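Local coordinates for protein arginine kinase (Anthopleura japonica, PDB 4RF6) that catalyses the reversible transfer of a phosphate group between ATP and L-arginine, giving N(omega)-phospho-L-arginine and ADP, with two phosphagen kinase repeats in one chain, at residues Ser108-Ala113 with Arg255-Ile260; Ile294-Glu299 with Glu364-Lys369; Lys443-Tyr448 with Thr632-Gly637. All blocks are in the same frame, centred on the assembly; numbering follows the deposited sequence.

In the fold
The chain carries two tandem phosphagen kinase repeats. Contacts 1 and 2 lie in the first, contact 3 in the second. Contact 1 joins the segment before strand 127-136 to helix 246-264. Its Met110 side chain is about 7 Å from that of Ile132, a predicted ATP-binding residue. Contact 2 sits at the end of the first repeat, where helix 344-370 runs out toward the second; its centre is about 36 Å from that of contact 1. Contact 3 joins the N-terminal and C-terminal regions of the second repeat. Its centre is about 34 Å from that of contact 2 and about 53 Å from that of contact 1. Contacts 2 and 3 lie away from the predicted binding residues.

Contact 1. Residues Ser108-Ala113 with Arg255-Ile260; sequences SDMNPA and RAVNEI
Met110 meets Val257 and Asn258 on one flank of helix 246-264. Its backbone carbonyl and its side chain are both used. Asn258 ND2 donates to Met110 O at 3.0 Å. The N-H points almost straight at the oxygen, at 168°. The acceptor lies close to the amide plane of Asn258, while the donor is tilted somewhat from the carbonyl plane of Met110. The amide oxygen of the same side chain, Asn258 OD1, rests 3.6 Å from Met110 CB. The amide therefore meets the backbone with its nitrogen and the start of the side chain with its oxygen.

The thioether chain of Met110 is bent at chi2 (-68°) and chi3 (-72°). The bends carry its terminal methyl to the helix, where Met110 CE packs 3.8 Å from Val257 CB. The two side chains cross at about a right angle. Val257 CG1 and CG2 are close to the same methyl. Behind this pair, Val257 also packs on Phe266. Met110 touches Cys254 one turn earlier on the helix, and also Glu344 of helix 344-370.

Two successive Asx turns shape the loop around Met110. Asp109 OD1 accepts from Asn111 N at 3.1 Å, from above the carboxylate plane. Asn111 OD1 accepts from Ala113 N at 3.0 Å. The first turn spans Met110, which is consistent with a set direction for its carbonyl. The second leads into the short 3-10 segment that starts at Pro112. Further out, Asp109 OD2 bonds His114 ND1, and Ser108 OG bonds His268 NE2. The contact thus joins the loop between helix 86-96 and strand 127-136 to helix 246-264 of the catalytic domain of the first phosphagen kinase repeat.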
loop_
_atom_site.group_PDB
_atom_site.type_symbol
_atom_site.label_atom_id
_atom_site.label_comp_id
_atom_site.label_asym_id
_atom_site.label_seq_id
_atom_site.Cartn_x
_atom_site.Cartn_y
_atom_site.Cartn_z
ATOM N N SER A 108 -27.700 -16.859 -3.653
ATOM C CA SER A 108 -26.255 -16.708 -3.776
ATOM C C SER A 108 -25.891 -16.430 -5.228
ATOM O O SER A 108 -26.599 -16.863 -6.135
ATOM C CB SER A 108 -25.558 -17.980 -3.314
ATOM O OG SER A 108 -25.937 -18.317 -1.997
ATOM N N ASP A 109 -24.791 -15.711 -5.444
ATOM C CA ASP A 109 -24.304 -15.441 -6.792
ATOM C C ASP A 109 -22.821 -15.102 -6.743
ATOM O O ASP A 109 -22.430 -13.996 -6.357
ATOM C CB ASP A 109 -25.109 -14.318 -7.463
ATOM C CG ASP A 109 -24.701 -14.080 -8.912
ATOM O OD1 ASP A 109 -23.843 -14.831 -9.431
ATOM O OD2 ASP A 109 -25.249 -13.139 -9.529
ATOM N N MET A 110 -22.007 -16.073 -7.143
ATOM C CA MET A 110 -20.560 -15.926 -7.150
ATOM C C MET A 110 -20.010 -15.900 -8.575
ATOM O O MET A 110 -18.911 -16.397 -8.832
ATOM C CB MET A 110 -19.908 -17.052 -6.345
ATOM C CG MET A 110 -20.016 -16.878 -4.838
ATOM S SD MET A 110 -19.038 -15.492 -4.228
ATOM C CE MET A 110 -17.391 -16.161 -4.411
ATOM N N ASN A 111 -20.778 -15.325 -9.497
ATOM C CA ASN A 111 -20.308 -15.108 -10.862
ATOM C C ASN A 111 -19.847 -13.666 -11.036
ATOM O O ASN A 111 -20.670 -12.761 -11.192
ATOM C CB ASN A 111 -21.403 -15.437 -11.885
ATOM C CG ASN A 111 -20.879 -15.481 -13.311
ATOM O OD1 ASN A 111 -19.880 -14.840 -13.643
ATOM N ND2 ASN A 111 -21.555 -16.240 -14.164
ATOM N N PRO A 112 -18.521 -13.455 -11.031
ATOM C CA PRO A 112 -17.917 -12.119 -11.104
ATOM C C PRO A 112 -18.270 -11.377 -12.387
ATOM O O PRO A 112 -18.172 -10.154 -12.417
ATOM C CB PRO A 112 -16.412 -12.416 -11.071
ATOM C CG PRO A 112 -16.288 -13.806 -11.584
ATOM C CD PRO A 112 -17.500 -14.517 -11.056
ATOM N N ALA A 113 -18.669 -12.100 -13.428
ATOM C CA ALA A 113 -19.060 -11.476 -14.693
ATOM C C ALA A 113 -20.384 -10.717 -14.572
ATOM O O ALA A 113 -20.740 -9.926 -15.448
ATOM C CB ALA A 113 -19.140 -12.518 -15.797
ATOM N N ARG A 255 -12.780 -16.900 -8.490
ATOM C CA ARG A 255 -11.970 -17.943 -9.117
ATOM C C ARG A 255 -11.568 -19.024 -8.115
ATOM O O ARG A 255 -11.716 -20.217 -8.380
ATOM C CB ARG A 255 -10.728 -17.333 -9.771
ATOM C CG ARG A 255 -10.754 -17.345 -11.298
ATOM C CD ARG A 255 -10.137 -16.077 -11.874
ATOM N NE ARG A 255 -8.814 -15.818 -11.312
ATOM C CZ ARG A 255 -8.292 -14.605 -11.154
ATOM N NH1 ARG A 255 -8.979 -13.530 -11.517
ATOM N NH2 ARG A 255 -7.086 -14.468 -10.627
ATOM N N ALA A 256 -11.086 -18.601 -6.949
ATOM C CA ALA A 256 -10.647 -19.547 -5.925
ATOM C C ALA A 256 -11.812 -20.264 -5.247
ATOM O O ALA A 256 -11.763 -21.479 -5.041
ATOM C CB ALA A 256 -9.785 -18.848 -4.892
ATOM N N VAL A 257 -12.846 -19.506 -4.881
ATOM C CA VAL A 257 -13.976 -20.057 -4.136
ATOM C C VAL A 257 -14.769 -21.059 -4.976
ATOM O O VAL A 257 -15.144 -22.132 -4.495
ATOM C CB VAL A 257 -14.909 -18.943 -3.608
ATOM C CG1 VAL A 257 -16.150 -19.546 -2.962
ATOM C CG2 VAL A 257 -14.168 -18.051 -2.606
ATOM N N ASN A 258 -15.017 -20.711 -6.235
ATOM C CA ASN A 258 -15.743 -21.604 -7.133
ATOM C C ASN A 258 -15.004 -22.924 -7.376
ATOM O O ASN A 258 -15.627 -23.983 -7.479
ATOM C CB ASN A 258 -16.074 -20.891 -8.453
ATOM C CG ASN A 258 -17.172 -19.851 -8.295
ATOM O OD1 ASN A 258 -18.058 -19.993 -7.453
ATOM N ND2 ASN A 258 -17.117 -18.799 -9.106
ATOM N N GLU A 259 -13.677 -22.862 -7.450
ATOM C CA GLU A 259 -12.864 -24.068 -7.606
ATOM C C GLU A 259 -12.981 -24.985 -6.387
ATOM O O GLU A 259 -13.157 -26.200 -6.520
ATOM C CB GLU A 259 -11.395 -23.711 -7.865
ATOM C CG GLU A 259 -10.460 -24.918 -7.924
ATOM C CD GLU A 259 -10.842 -25.924 -9.004
ATOM O OE1 GLU A 259 -11.513 -25.537 -9.985
ATOM O OE2 GLU A 259 -10.464 -27.109 -8.871
ATOM N N ILE A 260 -12.879 -24.396 -5.200
ATOM C CA ILE A 260 -13.091 -25.134 -3.963
ATOM C C ILE A 260 -14.510 -25.707 -3.946
ATOM O O ILE A 260 -14.708 -26.879 -3.626
ATOM C CB ILE A 260 -12.862 -24.243 -2.724
ATOM C CG1 ILE A 260 -11.394 -23.823 -2.620
ATOM C CG2 ILE A 260 -13.287 -24.968 -1.459
ATOM C CD1 ILE A 260 -11.114 -22.766 -1.543
#

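Contact 2. Residues Ile294-Glu299 with Glu364-Lys369; sequences IPHAKE and EAIAKK
Helix 344-370, which closes the first phosphagen kinase repeat and runs just past its end, meets here the short, weakly bonded helix 295-298, which directly follows strand 286-293 of the catalytic sheet. His296 carries the contact from the side of the short helix. Its CB lies 3.6 Å from Ala365 CB, and this methyl also approaches His296 CG. Further along the ring, Ile366 CG1 lies 4.0 Å from His296 CE1, and the two side chains cross at about a right angle. Both approaches to the imidazole are oblique.

The ring edge has a polar neighbour. Lys369 NZ lies near the ring plane, 3.4 Å from His296 NE2, and makes a weak hydrogen bond to it. The lysine starts with CG anti to its backbone N (chi1 169°). A bend at chi3 (28°) then turns the ammonium group toward the histidine.

The stronger polar partner of His296 is Glu362, one turn before Ile366. His296 ND1 bonds Glu362 OE2, and Ala297 N bonds Glu362 OE1. The carboxylate thus holds both the imidazole and the start of the short helix. It would be expected to favour a proton on ND1, consistent with NE2 acting as acceptor. The arrangement is a surface contact between the short helix after strand 286-293 and the end of the long helix 344-370, near the passage into the second repeat.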
loop_
_atom_site.group_PDB
_atom_site.type_symbol
_atom_site.label_atom_id
_atom_site.label_comp_id
_atom_site.label_asym_id
_atom_site.label_seq_id
_atom_site.Cartn_x
_atom_site.Cartn_y
_atom_site.Cartn_z
ATOM N N ILE A 294 -12.461 10.703 2.059
ATOM C CA ILE A 294 -13.590 11.545 1.678
ATOM C C ILE A 294 -14.006 12.545 2.774
ATOM O O ILE A 294 -15.162 12.552 3.204
ATOM C CB ILE A 294 -14.801 10.673 1.264
ATOM C CG1 ILE A 294 -15.031 9.556 2.286
ATOM C CG2 ILE A 294 -14.585 10.059 -0.121
ATOM C CD1 ILE A 294 -16.244 8.674 1.988
ATOM N N PRO A 295 -13.070 13.415 3.214
ATOM C CA PRO A 295 -13.445 14.339 4.294
ATOM C C PRO A 295 -14.495 15.368 3.867
ATOM O O PRO A 295 -15.236 15.865 4.716
ATOM C CB PRO A 295 -12.123 15.037 4.639
ATOM C CG PRO A 295 -11.311 14.948 3.402
ATOM C CD PRO A 295 -11.681 13.632 2.764
ATOM N N HIS A 296 -14.561 15.675 2.575
ATOM C CA HIS A 296 -15.545 16.627 2.071
ATOM C C HIS A 296 -16.937 16.006 1.955
ATOM O O HIS A 296 -17.934 16.613 2.348
ATOM C CB HIS A 296 -15.121 17.178 0.705
ATOM C CG HIS A 296 -13.852 17.972 0.733
ATOM N ND1 HIS A 296 -12.653 17.472 0.272
ATOM C CD2 HIS A 296 -13.597 19.231 1.159
ATOM C CE1 HIS A 296 -11.714 18.390 0.414
ATOM N NE2 HIS A 296 -12.261 19.466 0.950
ATOM N N ALA A 297 -16.998 14.798 1.404
ATOM C CA ALA A 297 -18.267 14.100 1.221
ATOM C C ALA A 297 -18.950 13.827 2.563
ATOM O O ALA A 297 -20.177 13.741 2.642
ATOM C CB ALA A 297 -18.056 12.800 0.448
ATOM N N LYS A 298 -18.140 13.697 3.611
ATOM C CA LYS A 298 -18.625 13.462 4.971
ATOM C C LYS A 298 -19.525 14.598 5.465
ATOM O O LYS A 298 -20.503 14.369 6.183
ATOM C CB LYS A 298 -17.430 13.283 5.914
ATOM C CG LYS A 298 -17.781 13.123 7.392
ATOM C CD LYS A 298 -18.783 11.998 7.626
ATOM C CE LYS A 298 -18.951 11.701 9.113
ATOM N NZ LYS A 298 -19.058 12.945 9.928
ATOM N N GLU A 299 -19.191 15.822 5.062
ATOM C CA GLU A 299 -19.921 17.012 5.491
ATOM C C GLU A 299 -21.066 17.370 4.539
ATOM O O GLU A 299 -21.776 18.353 4.756
ATOM C CB GLU A 299 -18.961 18.200 5.623
ATOM C CG GLU A 299 -17.633 17.866 6.306
ATOM C CD GLU A 299 -17.808 17.366 7.731
ATOM O OE1 GLU A 299 -18.790 17.772 8.389
ATOM O OE2 GLU A 299 -16.965 16.568 8.195
ATOM N N GLU A 364 -16.574 16.551 -6.678
ATOM C CA GLU A 364 -17.347 17.773 -6.900
ATOM C C GLU A 364 -16.835 18.872 -5.989
ATOM O O GLU A 364 -16.652 20.009 -6.408
ATOM C CB GLU A 364 -18.830 17.545 -6.594
ATOM C CG GLU A 364 -19.637 16.830 -7.670
ATOM C CD GLU A 364 -21.090 16.658 -7.261
ATOM O OE1 GLU A 364 -21.537 17.394 -6.357
ATOM O OE2 GLU A 364 -21.778 15.783 -7.829
ATOM N N ALA A 365 -16.613 18.514 -4.731
ATOM C CA ALA A 365 -16.146 19.460 -3.727
ATOM C C ALA A 365 -14.771 20.004 -4.089
ATOM O O ALA A 365 -14.496 21.196 -3.924
ATOM C CB ALA A 365 -16.110 18.800 -2.367
ATOM N N ILE A 366 -13.908 19.117 -4.580
ATOM C CA ILE A 366 -12.540 19.478 -4.943
ATOM C C ILE A 366 -12.449 20.291 -6.244
ATOM O O ILE A 366 -11.742 21.295 -6.299
ATOM C CB ILE A 366 -11.631 18.222 -4.970
ATOM C CG1 ILE A 366 -11.378 17.741 -3.537
ATOM C CG2 ILE A 366 -10.312 18.515 -5.680
ATOM C CD1 ILE A 366 -10.905 16.310 -3.429
ATOM N N ALA A 367 -13.171 19.869 -7.281
ATOM C CA ALA A 367 -13.199 20.609 -8.545
ATOM C C ALA A 367 -13.729 22.028 -8.333
ATOM O O ALA A 367 -13.308 22.974 -9.007
ATOM C CB ALA A 367 -14.036 19.872 -9.586
ATOM N N LYS A 368 -14.657 22.170 -7.391
ATOM C CA LYS A 368 -15.217 23.475 -7.059
ATOM C C LYS A 368 -14.150 24.401 -6.471
ATOM O O LYS A 368 -14.004 25.549 -6.893
ATOM C CB LYS A 368 -16.371 23.328 -6.066
ATOM C CG LYS A 368 -17.124 24.627 -5.841
ATOM C CD LYS A 368 -17.848 24.646 -4.508
ATOM C CE LYS A 368 -18.492 26.006 -4.270
ATOM N NZ LYS A 368 -19.244 26.063 -2.984
ATOM N N LYS A 369 -13.409 23.891 -5.491
ATOM C CA LYS A 369 -12.370 24.665 -4.812
ATOM C C LYS A 369 -11.161 24.924 -5.724
ATOM O O LYS A 369 -10.452 25.925 -5.570
ATOM C CB LYS A 369 -11.960 23.951 -3.517
ATOM C CG LYS A 369 -10.704 24.477 -2.825
ATOM C CD LYS A 369 -10.781 24.284 -1.302
ATOM C CE LYS A 369 -11.657 23.085 -0.918
ATOM N NZ LYS A 369 -11.630 22.744 0.540
#

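Contact 3. Residues Lys443-Tyr448 with Thr632-Gly637; sequences KIVEDY and TNLGTG
Tyr448 lays one face of its ring over the methyl of Thr632 in a CH-pi contact. The pair joins the N-terminal region of the second phosphagen kinase repeat, through the end of helix 438-448, to the loop that precedes strand 638-645 of the catalytic sheet. Thr632 CG2 stands 3.6 Å from the centroid of the Tyr448 ring and 10° off the ring normal. The methyl is therefore almost centred on the face. Thr632 CB is also near the ring, 3.7 Å from Tyr448 CE2, so the threonine lies under the CE2-CZ side of the ring as well as its middle. The tyrosine has CG anti to its backbone N (chi1 178°), which sends the ring off the helix toward the loop. With chi2 at 86°, the ring stands about square to the plane through CA, CB and CG.

One turn earlier on the helix, Val445 makes the second apolar contact. Its CG2 meets Leu634 CD1 at 3.6 Å, and the two side chains cross at about a right angle. Both residues are buried, and Val445 also packs on Leu692. Leu634 begins a type II' beta turn that ends at Gly637, closed by a bond from Gly637 N to Leu634 O. Gly635, the second residue of the turn, has the positive phi that a type II' turn requires there. Two arginines bond to backbone oxygens of the loop: Arg691 NH1 to Thr632 O, and Arg485 NH1, from strand 479-488, to Gly637 O.

No direct hydrogen bond links the two segments, but a water lies at the edge of the tyrosine ring, in its plane. The water oxygen is hydrogen-bonded to Tyr448 OH at 2.7 Å, and the water donates a weak, long bond to Thr632 O at 3.5 Å.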
loop_
_atom_site.group_PDB
_atom_site.type_symbol
_atom_site.label_atom_id
_atom_site.label_comp_id
_atom_site.label_asym_id
_atom_site.label_seq_id
_atom_site.Cartn_x
_atom_site.Cartn_y
_atom_site.Cartn_z
ATOM N N LYS A 443 8.977 29.134 -17.293
ATOM C CA LYS A 443 9.417 30.218 -16.420
ATOM C C LYS A 443 10.102 29.699 -15.158
ATOM O O LYS A 443 11.078 30.284 -14.684
ATOM C CB LYS A 443 8.233 31.120 -16.052
ATOM C CG LYS A 443 7.730 31.966 -17.219
ATOM C CD LYS A 443 6.443 32.715 -16.879
ATOM C CE LYS A 443 5.887 33.454 -18.103
ATOM N NZ LYS A 443 5.454 32.519 -19.192
ATOM N N ILE A 444 9.592 28.602 -14.608
ATOM C CA ILE A 444 10.193 28.016 -13.407
ATOM C C ILE A 444 11.510 27.312 -13.729
ATOM O O ILE A 444 12.485 27.440 -12.984
ATOM C CB ILE A 444 9.217 27.070 -12.684
ATOM C CG1 ILE A 444 8.166 27.888 -11.942
ATOM C CG2 ILE A 444 9.940 26.192 -11.684
ATOM C CD1 ILE A 444 6.807 27.274 -11.989
ATOM N N VAL A 445 11.545 26.587 -14.847
ATOM C CA VAL A 445 12.783 25.936 -15.281
ATOM C C VAL A 445 13.904 26.954 -15.500
ATOM O O VAL A 445 15.024 26.777 -15.008
ATOM C CB VAL A 445 12.581 25.124 -16.569
ATOM C CG1 VAL A 445 13.927 24.779 -17.199
ATOM C CG2 VAL A 445 11.790 23.862 -16.285
ATOM N N GLU A 446 13.599 28.020 -16.236
ATOM C CA GLU A 446 14.607 29.016 -16.587
ATOM C C GLU A 446 14.973 29.904 -15.403
ATOM O O GLU A 446 16.014 30.564 -15.410
ATOM C CB GLU A 446 14.155 29.856 -17.789
ATOM C CG GLU A 446 14.131 29.079 -19.109
ATOM C CD GLU A 446 13.794 29.950 -20.314
ATOM O OE1 GLU A 446 13.295 31.082 -20.118
ATOM O OE2 GLU A 446 14.031 29.494 -21.459
ATOM N N ASP A 447 14.120 29.928 -14.385
ATOM C CA ASP A 447 14.442 30.673 -13.173
ATOM C C ASP A 447 15.408 29.857 -12.319
ATOM O O ASP A 447 16.506 30.321 -11.990
ATOM C CB ASP A 447 13.176 31.012 -12.383
ATOM C CG ASP A 447 13.426 32.028 -11.273
ATOM O OD1 ASP A 447 14.324 31.799 -10.432
ATOM O OD2 ASP A 447 12.720 33.058 -11.252
ATOM N N TYR A 448 15.008 28.636 -11.970
ATOM C CA TYR A 448 15.832 27.799 -11.108
ATOM C C TYR A 448 17.141 27.409 -11.788
ATOM O O TYR A 448 18.174 27.297 -11.127
ATOM C CB TYR A 448 15.088 26.532 -10.659
ATOM C CG TYR A 448 15.956 25.638 -9.790
ATOM C CD1 TYR A 448 16.048 25.852 -8.418
ATOM C CD2 TYR A 448 16.709 24.601 -10.343
ATOM C CE1 TYR A 448 16.849 25.050 -7.616
ATOM C CE2 TYR A 448 17.516 23.796 -9.550
ATOM C CZ TYR A 448 17.578 24.027 -8.188
ATOM O OH TYR A 448 18.370 23.233 -7.395
ATOM N N THR A 632 13.763 20.716 -10.574
ATOM C CA THR A 632 15.138 20.924 -10.123
ATOM C C THR A 632 16.060 19.790 -10.561
ATOM O O THR A 632 17.277 19.958 -10.617
ATOM C CB THR A 632 15.239 21.081 -8.590
ATOM O OG1 THR A 632 14.828 19.868 -7.943
ATOM C CG2 THR A 632 14.384 22.228 -8.115
ATOM N N ASN A 633 15.477 18.638 -10.871
ATOM C CA ASN A 633 16.259 17.466 -11.251
ATOM C C ASN A 633 16.325 17.215 -12.756
ATOM O O ASN A 633 16.664 16.112 -13.187
ATOM C CB ASN A 633 15.713 16.216 -10.561
ATOM C CG ASN A 633 16.358 15.966 -9.216
ATOM O OD1 ASN A 633 17.438 15.377 -9.138
ATOM N ND2 ASN A 633 15.698 16.402 -8.148
ATOM N N LEU A 634 16.010 18.231 -13.552
ATOM C CA LEU A 634 16.068 18.105 -15.006
ATOM C C LEU A 634 17.510 18.077 -15.524
ATOM O O LEU A 634 18.462 18.154 -14.736
ATOM C CB LEU A 634 15.287 19.244 -15.660
ATOM C CG LEU A 634 13.790 19.242 -15.366
ATOM C CD1 LEU A 634 13.139 20.507 -15.905
ATOM C CD2 LEU A 634 13.143 18.016 -15.981
ATOM N N GLY A 635 17.664 17.950 -16.842
ATOM C CA GLY A 635 18.973 17.972 -17.483
ATOM C C GLY A 635 19.755 16.686 -17.297
ATOM O O GLY A 635 19.355 15.625 -17.784
ATOM N N THR A 636 20.880 16.787 -16.597
ATOM C CA THR A 636 21.670 15.624 -16.208
ATOM C C THR A 636 21.037 14.885 -15.034
ATOM O O THR A 636 21.355 13.717 -14.782
ATOM C CB THR A 636 23.053 16.057 -15.748
ATOM O OG1 THR A 636 22.901 16.923 -14.616
ATOM C CG2 THR A 636 23.777 16.792 -16.857
ATOM N N GLY A 637 20.175 15.582 -14.292
ATOM C CA GLY A 637 19.608 15.054 -13.061
ATOM C C GLY A 637 20.693 14.627 -12.088
ATOM O O GLY A 637 20.480 13.764 -11.224
HETATM O O HOH W 1 19.845 21.452 -8.856
#